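Local coordinates for protein ceramide very long chain fatty acid hydroxylase SCS7 (Saccharomyces cerevisiae, PDB 4ZR1) that hydroxylates sphingolipid very long chain fatty acids, probably at C-2 in dihydroceramides and phytoceramides, with electrons from cytochrome b5, at what is probably a dimetal centre, at residues A[53-65]-A[82-94]. Sequence-based numbering, arbitrary orientation.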
ATOM      1  N   PHE A  53      -2.579 -16.862 -14.585  1.00 96.66           N
ATOM      2  CA  PHE A  53      -2.552 -15.424 -14.342  1.00 92.57           C
ATOM      3  C   PHE A  53      -1.257 -14.764 -14.833  1.00 88.47           C
ATOM      4  O   PHE A  53      -1.133 -14.418 -15.999  1.00 86.97           O
ATOM      5  CB  PHE A  53      -2.753 -15.160 -12.852  1.00 88.78           C
ATOM      6  CG  PHE A  53      -2.868 -13.705 -12.494  1.00 82.75           C
ATOM      7  CD1 PHE A  53      -3.739 -12.873 -13.179  1.00 84.22           C
ATOM      8  CD2 PHE A  53      -2.137 -13.180 -11.440  1.00 78.95           C
ATOM      9  CE1 PHE A  53      -3.850 -11.533 -12.842  1.00 83.83           C
ATOM     10  CE2 PHE A  53      -2.247 -11.837 -11.092  1.00 74.69           C
ATOM     11  CZ  PHE A  53      -3.102 -11.015 -11.793  1.00 73.09           C
ATOM     12  N   LEU A  54      -0.300 -14.576 -13.933  1.00 82.35           N
ATOM     13  CA  LEU A  54       0.990 -14.026 -14.310  1.00 72.10           C
ATOM     14  C   LEU A  54       2.100 -15.048 -14.076  1.00 77.13           C
ATOM     15  O   LEU A  54       2.076 -15.816 -13.110  1.00 80.63           O
ATOM     16  CB  LEU A  54       1.288 -12.745 -13.522  1.00 73.02           C
ATOM     17  CG  LEU A  54       0.382 -11.529 -13.731  1.00 77.25           C
ATOM     18  CD1 LEU A  54       0.755 -10.454 -12.733  1.00 81.53           C
ATOM     19  CD2 LEU A  54       0.461 -10.976 -15.150  1.00 81.85           C
ATOM     20  N   ASP A  55       3.073 -15.050 -14.974  1.00 78.17           N
ATOM     21  CA  ASP A  55       4.238 -15.902 -14.838  1.00 72.70           C
ATOM     22  C   ASP A  55       5.299 -15.125 -14.081  1.00 77.11           C
ATOM     23  O   ASP A  55       5.939 -14.231 -14.641  1.00 75.23           O
ATOM     24  CB  ASP A  55       4.732 -16.349 -16.217  1.00 64.08           C
ATOM     25  CG  ASP A  55       5.953 -17.257 -16.152  1.00 74.46           C
ATOM     26  OD1 ASP A  55       6.357 -17.655 -15.034  1.00 75.35           O
ATOM     27  OD2 ASP A  55       6.498 -17.587 -17.238  1.00 68.95           O
ATOM     28  N   LEU A  56       5.469 -15.463 -12.804  1.00 73.02           N
ATOM     29  CA  LEU A  56       6.453 -14.791 -11.947  1.00 64.52           C
ATOM     30  C   LEU A  56       7.881 -14.811 -12.486  1.00 74.12           C
ATOM     31  O   LEU A  56       8.702 -13.996 -12.089  1.00 92.47           O
ATOM     32  CB  LEU A  56       6.471 -15.420 -10.559  1.00 69.03           C
ATOM     33  CG  LEU A  56       5.394 -15.006  -9.558  1.00 74.33           C
ATOM     34  CD1 LEU A  56       5.621 -15.658  -8.198  1.00 76.05           C
ATOM     35  CD2 LEU A  56       5.376 -13.502  -9.425  1.00 75.86           C
ATOM     36  N   ASN A  57       8.163 -15.755 -13.376  1.00 70.34           N
ATOM     37  CA  ASN A  57       9.496 -15.943 -13.929  1.00 74.02           C
ATOM     38  C   ASN A  57       9.809 -14.865 -14.978  1.00 76.74           C
ATOM     39  O   ASN A  57      10.971 -14.620 -15.327  1.00 92.60           O
ATOM     40  CB  ASN A  57       9.623 -17.339 -14.544  1.00 84.09           C
ATOM     41  CG  ASN A  57      11.001 -17.926 -14.356  1.00 80.45           C
ATOM     42  OD1 ASN A  57      11.605 -17.761 -13.308  1.00 95.45           O
ATOM     43  ND2 ASN A  57      11.506 -18.596 -15.368  1.00 84.50           N
ATOM     44  N   ARG A  58       8.768 -14.193 -15.449  1.00 69.93           N
ATOM     45  CA  ARG A  58       8.906 -13.240 -16.538  1.00 74.04           C
ATOM     46  C   ARG A  58       8.446 -11.871 -16.055  1.00 75.05           C
ATOM     47  O   ARG A  58       7.574 -11.798 -15.190  1.00 77.88           O
ATOM     48  CB  ARG A  58       8.085 -13.707 -17.745  1.00 59.37           C
ATOM     49  CG  ARG A  58       8.511 -15.040 -18.349  1.00 60.65           C
ATOM     50  CD  ARG A  58       9.760 -14.883 -19.184  1.00 60.52           C
ATOM     51  NE  ARG A  58       9.973 -16.015 -20.073  1.00 65.86           N
ATOM     52  CZ  ARG A  58      11.044 -16.804 -20.050  1.00 69.41           C
ATOM     53  NH1 ARG A  58      11.158 -17.804 -20.923  1.00 71.97           N
ATOM     54  NH2 ARG A  58      12.006 -16.587 -19.173  1.00 71.86           N
ATOM     55  N   PRO A  59       9.025 -10.786 -16.605  1.00 76.95           N
ATOM     56  CA  PRO A  59       8.668  -9.429 -16.144  1.00 67.46           C
ATOM     57  C   PRO A  59       7.153  -9.232 -16.136  1.00 73.72           C
ATOM     58  O   PRO A  59       6.484  -9.575 -17.116  1.00 78.75           O
ATOM     59  CB  PRO A  59       9.347  -8.507 -17.169  1.00 61.31           C
ATOM     60  CG  PRO A  59      10.509  -9.319 -17.698  1.00 55.47           C
ATOM     61  CD  PRO A  59      10.035 -10.771 -17.683  1.00 68.71           C
ATOM     62  N   LEU A  60       6.631  -8.707 -15.031  1.00 78.63           N
ATOM     63  CA  LEU A  60       5.196  -8.692 -14.751  1.00 74.20           C
ATOM     64  C   LEU A  60       4.423  -7.592 -15.471  1.00 73.28           C
ATOM     65  O   LEU A  60       3.266  -7.774 -15.845  1.00 76.70           O
ATOM     66  CB  LEU A  60       4.970  -8.563 -13.239  1.00 69.45           C
ATOM     67  CG  LEU A  60       5.465  -9.729 -12.375  1.00 70.06           C
ATOM     68  CD1 LEU A  60       5.368  -9.396 -10.900  1.00 77.61           C
ATOM     69  CD2 LEU A  60       4.674 -10.987 -12.682  1.00 72.75           C
ATOM     70  N   LEU A  61       5.062  -6.451 -15.668  1.00 70.44           N
ATOM     71  CA  LEU A  61       4.363  -5.279 -16.180  1.00 71.41           C
ATOM     72  C   LEU A  61       3.899  -5.408 -17.645  1.00 74.55           C
ATOM     73  O   LEU A  61       2.744  -5.119 -17.953  1.00 76.83           O
ATOM     74  CB  LEU A  61       5.258  -4.058 -16.011  1.00 74.14           C
ATOM     75  CG  LEU A  61       4.584  -2.706 -15.889  1.00 80.75           C
ATOM     76  CD1 LEU A  61       3.544  -2.739 -14.792  1.00 77.64           C
ATOM     77  CD2 LEU A  61       5.656  -1.698 -15.570  1.00 89.54           C
ATOM     78  N   MET A  62       4.779  -5.834 -18.549  1.00 76.77           N
ATOM     79  CA  MET A  62       4.373  -5.982 -19.949  1.00 74.34           C
ATOM     80  C   MET A  62       3.350  -7.094 -20.058  1.00 73.87           C
ATOM     81  O   MET A  62       2.427  -7.060 -20.874  1.00 77.00           O
ATOM     82  CB  MET A  62       5.576  -6.267 -20.862  1.00 77.16           C
ATOM     83  CG  MET A  62       6.266  -4.996 -21.375  1.00 82.27           C
ATOM     84  SD  MET A  62       5.209  -3.984 -22.441  1.00142.30           S
ATOM     85  CE  MET A  62       6.256  -2.560 -22.739  1.00119.53           C
ATOM     86  N   GLN A  63       3.528  -8.077 -19.198  1.00 75.15           N
ATOM     87  CA  GLN A  63       2.666  -9.233 -19.115  1.00 70.56           C
ATOM     88  C   GLN A  63       1.225  -8.789 -18.786  1.00 80.50           C
ATOM     89  O   GLN A  63       0.256  -9.429 -19.185  1.00 87.17           O
ATOM     90  CB  GLN A  63       3.239 -10.164 -18.053  1.00 62.15           C
ATOM     91  CG  GLN A  63       3.067 -11.613 -18.265  1.00 62.68           C
ATOM     92  CD  GLN A  63       3.640 -12.410 -17.118  1.00 76.55           C
ATOM     93  OE1 GLN A  63       3.024 -13.361 -16.649  1.00 85.89           O
ATOM     94  NE2 GLN A  63       4.829 -12.037 -16.668  1.00 58.46           N
ATOM     95  N   ILE A  64       1.104  -7.674 -18.064  1.00 85.03           N
ATOM     96  CA  ILE A  64      -0.185  -7.071 -17.721  1.00 81.68           C
ATOM     97  C   ILE A  64      -0.702  -6.160 -18.828  1.00 78.79           C
ATOM     98  O   ILE A  64      -1.885  -6.205 -19.176  1.00 77.27           O
ATOM     99  CB  ILE A  64      -0.096  -6.230 -16.426  1.00 89.06           C
ATOM    100  CG1 ILE A  64       0.278  -7.096 -15.234  1.00 91.77           C
ATOM    101  CG2 ILE A  64      -1.414  -5.522 -16.139  1.00 90.15           C
ATOM    102  CD1 ILE A  64       0.448  -6.294 -13.964  1.00 90.84           C
ATOM    103  N   LEU A  65       0.193  -5.316 -19.347  1.00 71.26           N
ATOM    104  CA  LEU A  65      -0.110  -4.426 -20.469  1.00 79.89           C
ATOM    105  C   LEU A  65      -0.601  -5.164 -21.724  1.00 88.57           C
ATOM    106  O   LEU A  65      -1.382  -4.618 -22.501  1.00103.58           O
ATOM    107  CB  LEU A  65       1.122  -3.590 -20.828  1.00 71.31           C
ATOM    108  CG  LEU A  65       1.587  -2.590 -19.773  1.00 66.35           C
ATOM    109  CD1 LEU A  65       2.827  -1.861 -20.241  1.00 76.14           C
ATOM    110  CD2 LEU A  65       0.487  -1.605 -19.479  1.00 67.98           C
ATOM    111  N   ARG A  82       1.355 -14.068  -3.679  1.00 74.57           N
ATOM    112  CA  ARG A  82       2.402 -15.026  -3.971  1.00 74.79           C
ATOM    113  C   ARG A  82       3.674 -14.543  -3.280  1.00 76.26           C
ATOM    114  O   ARG A  82       3.667 -13.508  -2.616  1.00 90.21           O
ATOM    115  CB  ARG A  82       2.624 -15.168  -5.481  1.00 82.37           C
ATOM    116  CG  ARG A  82       1.450 -14.736  -6.343  1.00 82.45           C
ATOM    117  CD  ARG A  82       0.328 -15.761  -6.385  1.00 84.98           C
ATOM    118  NE  ARG A  82      -0.831 -15.237  -7.104  1.00 87.23           N
ATOM    119  CZ  ARG A  82      -1.547 -15.943  -7.970  1.00 98.63           C
ATOM    120  NH1 ARG A  82      -2.583 -15.396  -8.589  1.00102.91           N
ATOM    121  NH2 ARG A  82      -1.215 -17.199  -8.225  1.00101.82           N
ATOM    122  N   HIS A  83       4.759 -15.291  -3.433  1.00 73.44           N
ATOM    123  CA  HIS A  83       6.052 -14.883  -2.901  1.00 72.11           C
ATOM    124  C   HIS A  83       7.157 -15.269  -3.884  1.00 78.64           C
ATOM    125  O   HIS A  83       7.265 -16.429  -4.282  1.00 84.17           O
ATOM    126  CB  HIS A  83       6.298 -15.516  -1.522  1.00 74.24           C
ATOM    127  CG  HIS A  83       7.502 -14.973  -0.815  1.00 83.68           C
ATOM    128  ND1 HIS A  83       7.611 -13.652  -0.433  1.00 85.31           N
ATOM    129  CD2 HIS A  83       8.657 -15.569  -0.438  1.00 85.31           C
ATOM    130  CE1 HIS A  83       8.779 -13.460   0.151  1.00 78.23           C
ATOM    131  NE2 HIS A  83       9.432 -14.608   0.165  1.00 82.43           N
ATOM    132  N   TYR A  84       7.974 -14.296  -4.276  1.00 77.95           N
ATOM    133  CA  TYR A  84       9.062 -14.546  -5.224  1.00 69.98           C
ATOM    134  C   TYR A  84      10.239 -15.286  -4.595  1.00 76.45           C
ATOM    135  O   TYR A  84      11.050 -15.890  -5.295  1.00 76.97           O
ATOM    136  CB  TYR A  84       9.553 -13.231  -5.824  1.00 65.77           C
ATOM    137  CG  TYR A  84      10.465 -13.401  -7.013  1.00 74.72           C
ATOM    138  CD1 TYR A  84       9.960 -13.801  -8.249  1.00 75.75           C
ATOM    139  CD2 TYR A  84      11.823 -13.142  -6.915  1.00 81.56           C
ATOM    140  CE1 TYR A  84      10.789 -13.960  -9.350  1.00 76.07           C
ATOM    141  CE2 TYR A  84      12.658 -13.292  -8.014  1.00 86.29           C
ATOM    142  CZ  TYR A  84      12.133 -13.703  -9.227  1.00 80.53           C
ATOM    143  OH  TYR A  84      12.955 -13.860 -10.316  1.00 77.53           O
ATOM    144  N   GLY A  85      10.327 -15.239  -3.270  1.00 81.86           N
ATOM    145  CA  GLY A  85      11.460 -15.799  -2.562  1.00 79.29           C
ATOM    146  C   GLY A  85      12.314 -14.697  -1.978  1.00 83.40           C
ATOM    147  O   GLY A  85      11.818 -13.615  -1.674  1.00 85.86           O
ATOM    148  N   LYS A  86      13.605 -14.955  -1.825  1.00 98.59           N
ATOM    149  CA  LYS A  86      14.459 -14.018  -1.111  1.00103.65           C
ATOM    150  C   LYS A  86      14.720 -12.762  -1.938  1.00 95.14           C
ATOM    151  O   LYS A  86      15.102 -11.726  -1.395  1.00 93.50           O
ATOM    152  CB  LYS A  86      15.774 -14.696  -0.708  1.00108.70           C
ATOM    153  CG  LYS A  86      15.656 -15.477   0.598  1.00114.61           C
ATOM    154  CD  LYS A  86      16.964 -16.129   0.995  1.00120.61           C
ATOM    155  CE  LYS A  86      16.961 -16.529   2.462  1.00128.12           C
ATOM    156  NZ  LYS A  86      17.717 -17.799   2.681  1.00133.76           N
ATOM    157  N   GLY A  87      14.492 -12.851  -3.244  1.00 83.21           N
ATOM    158  CA  GLY A  87      14.719 -11.726  -4.136  1.00 77.15           C
ATOM    159  C   GLY A  87      13.453 -10.953  -4.476  1.00 78.69           C
ATOM    160  O   GLY A  87      12.407 -11.131  -3.845  1.00 75.97           O
ATOM    161  N   SER A  88      13.552 -10.086  -5.479  1.00 77.20           N
ATOM    162  CA  SER A  88      12.414  -9.287  -5.929  1.00 68.72           C
ATOM    163  C   SER A  88      12.049  -9.602  -7.371  1.00 67.64           C
ATOM    164  O   SER A  88      12.899  -9.533  -8.252  1.00 73.12           O
ATOM    165  CB  SER A  88      12.711  -7.790  -5.790  1.00 63.87           C
ATOM    166  OG  SER A  88      12.875  -7.417  -4.431  1.00 80.19           O
ATOM    167  N   ALA A  89      10.782  -9.935  -7.608  1.00 78.65           N
ATOM    168  CA  ALA A  89      10.287 -10.235  -8.962  1.00 68.59           C
ATOM    169  C   ALA A  89      10.538  -9.092  -9.940  1.00 61.60           C
ATOM    170  O   ALA A  89      10.461  -7.923  -9.579  1.00 76.51           O
ATOM    171  CB  ALA A  89       8.799 -10.560  -8.923  1.00 56.72           C
ATOM    172  N   PRO A  90      10.854  -9.431 -11.190  1.00 65.42           N
ATOM    173  CA  PRO A  90      11.112  -8.382 -12.180  1.00 70.96           C
ATOM    174  C   PRO A  90       9.826  -7.710 -12.662  1.00 75.99           C
ATOM    175  O   PRO A  90       8.852  -8.398 -12.969  1.00 72.53           O
ATOM    176  CB  PRO A  90      11.791  -9.147 -13.315  1.00 61.98           C
ATOM    177  CG  PRO A  90      11.202 -10.537 -13.220  1.00 60.62           C
ATOM    178  CD  PRO A  90      11.012 -10.788 -11.752  1.00 62.37           C
ATOM    179  N   LEU A  91       9.816  -6.381 -12.719  1.00 75.02           N
ATOM    180  CA  LEU A  91       8.670  -5.668 -13.275  1.00 66.48           C
ATOM    181  C   LEU A  91       8.933  -5.302 -14.732  1.00 63.46           C
ATOM    182  O   LEU A  91       8.042  -5.413 -15.573  1.00 70.35           O
ATOM    183  CB  LEU A  91       8.332  -4.411 -12.453  1.00 63.03           C
ATOM    184  CG  LEU A  91       7.900  -4.641 -10.999  1.00 71.72           C
ATOM    185  CD1 LEU A  91       7.245  -3.407 -10.404  1.00 75.64           C
ATOM    186  CD2 LEU A  91       6.980  -5.820 -10.884  1.00 68.24           C
ATOM    187  N   PHE A  92      10.159  -4.866 -15.018  1.00 66.59           N
ATOM    188  CA  PHE A  92      10.581  -4.526 -16.375  1.00 68.40           C
ATOM    189  C   PHE A  92      11.579  -5.540 -16.914  1.00 70.41           C
ATOM    190  O   PHE A  92      11.522  -5.919 -18.086  1.00 72.25           O
ATOM    191  CB  PHE A  92      11.224  -3.139 -16.430  1.00 73.62           C
ATOM    192  CG  PHE A  92      10.269  -2.006 -16.236  1.00 83.46           C
ATOM    193  CD1 PHE A  92       9.481  -1.558 -17.286  1.00 91.09           C
ATOM    194  CD2 PHE A  92      10.191  -1.350 -15.016  1.00 80.22           C
ATOM    195  CE1 PHE A  92       8.615  -0.493 -17.115  1.00 87.75           C
ATOM    196  CE2 PHE A  92       9.325  -0.285 -14.837  1.00 81.37           C
ATOM    197  CZ  PHE A  92       8.540   0.144 -15.883  1.00 88.37           C
ATOM    198  N   GLY A  93      12.524  -5.939 -16.064  1.00 71.97           N
ATOM    199  CA  GLY A  93      13.554  -6.889 -16.451  1.00 74.07           C
ATOM    200  C   GLY A  93      14.716  -6.258 -17.201  1.00 86.02           C
ATOM    201  O   GLY A  93      15.729  -6.905 -17.458  1.00101.39           O
ATOM    202  N   ASN A  94      14.566  -4.991 -17.562  1.00 85.76           N
ATOM    203  CA  ASN A  94      15.620  -4.251 -18.238  1.00 78.52           C
ATOM    204  C   ASN A  94      16.285  -3.240 -17.302  1.00 81.32           C
ATOM    205  O   ASN A  94      16.273  -3.408 -16.086  1.00 82.48           O
ATOM    206  CB  ASN A  94      15.060  -3.539 -19.467  1.00 60.61           C
ATOM    207  CG  ASN A  94      13.875  -2.672 -19.133  1.00 66.92           C
ATOM    208  OD1 ASN A  94      13.885  -1.951 -18.143  1.00 79.72           O
ATOM    209  ND2 ASN A  94      12.834  -2.752 -19.941  1.00 77.39           N
TER
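Leu-61 and Leu-91 illustrate how an irregular chain can be fastened to the start of a helix through backbone amides not yet used by the helix itself. On what is inferred to be the cytoplasmic side of this membrane hydroxylase, the loop leading to helix 106-125 runs past the first turn of helix 60-65. Leu-60 N donates to Pro-90 O at 3.0 Å, tilted from the carbonyl plane, and Leu-61 N donates to Leu-91 O at 3.2 Å, in the carbonyl plane and on a lone pair. The loop is also held by Glu-97, whose carboxylate accepts from the amides of Leu-91, Phe-92 and Gly-93.

The side chains extend this pairing. With CG anti to the backbone N (chi1 -154°), Leu-61 lies beside Phe-92; Leu-61 CD2 sits over one face of the ring, 3.4 Å from Phe-92 CZ. An alanine in place of Phe-92 would take away the ring face over Leu-61 CD2 and is likely to open a gap beside that methyl. Leu-91 sends CD2 to within 3.9 Å of Leu-60 CD1, which also meets the methyl of Ala-89.

Leu-56, which buries the most surface here, sits in a type I turn from Asp-55 to Arg-58. An Asx turn, Asn-57 N to Asp-55 OD1, braces it, while Gln-63 NE2 ties Asp-55 O and Pro-59 O to the helix. Leu-56 CD1 packs 4.1 Å from Arg-82 CB, on an arginine whose NH2 makes a salt bridge with Asp-47. Leu-56 also meets Tyr-84, whose ring has Ala-89 CA over its centre; Leu-56 O lies at the edge of that ring, near its plane, 3.4 Å from Tyr-84 CE1.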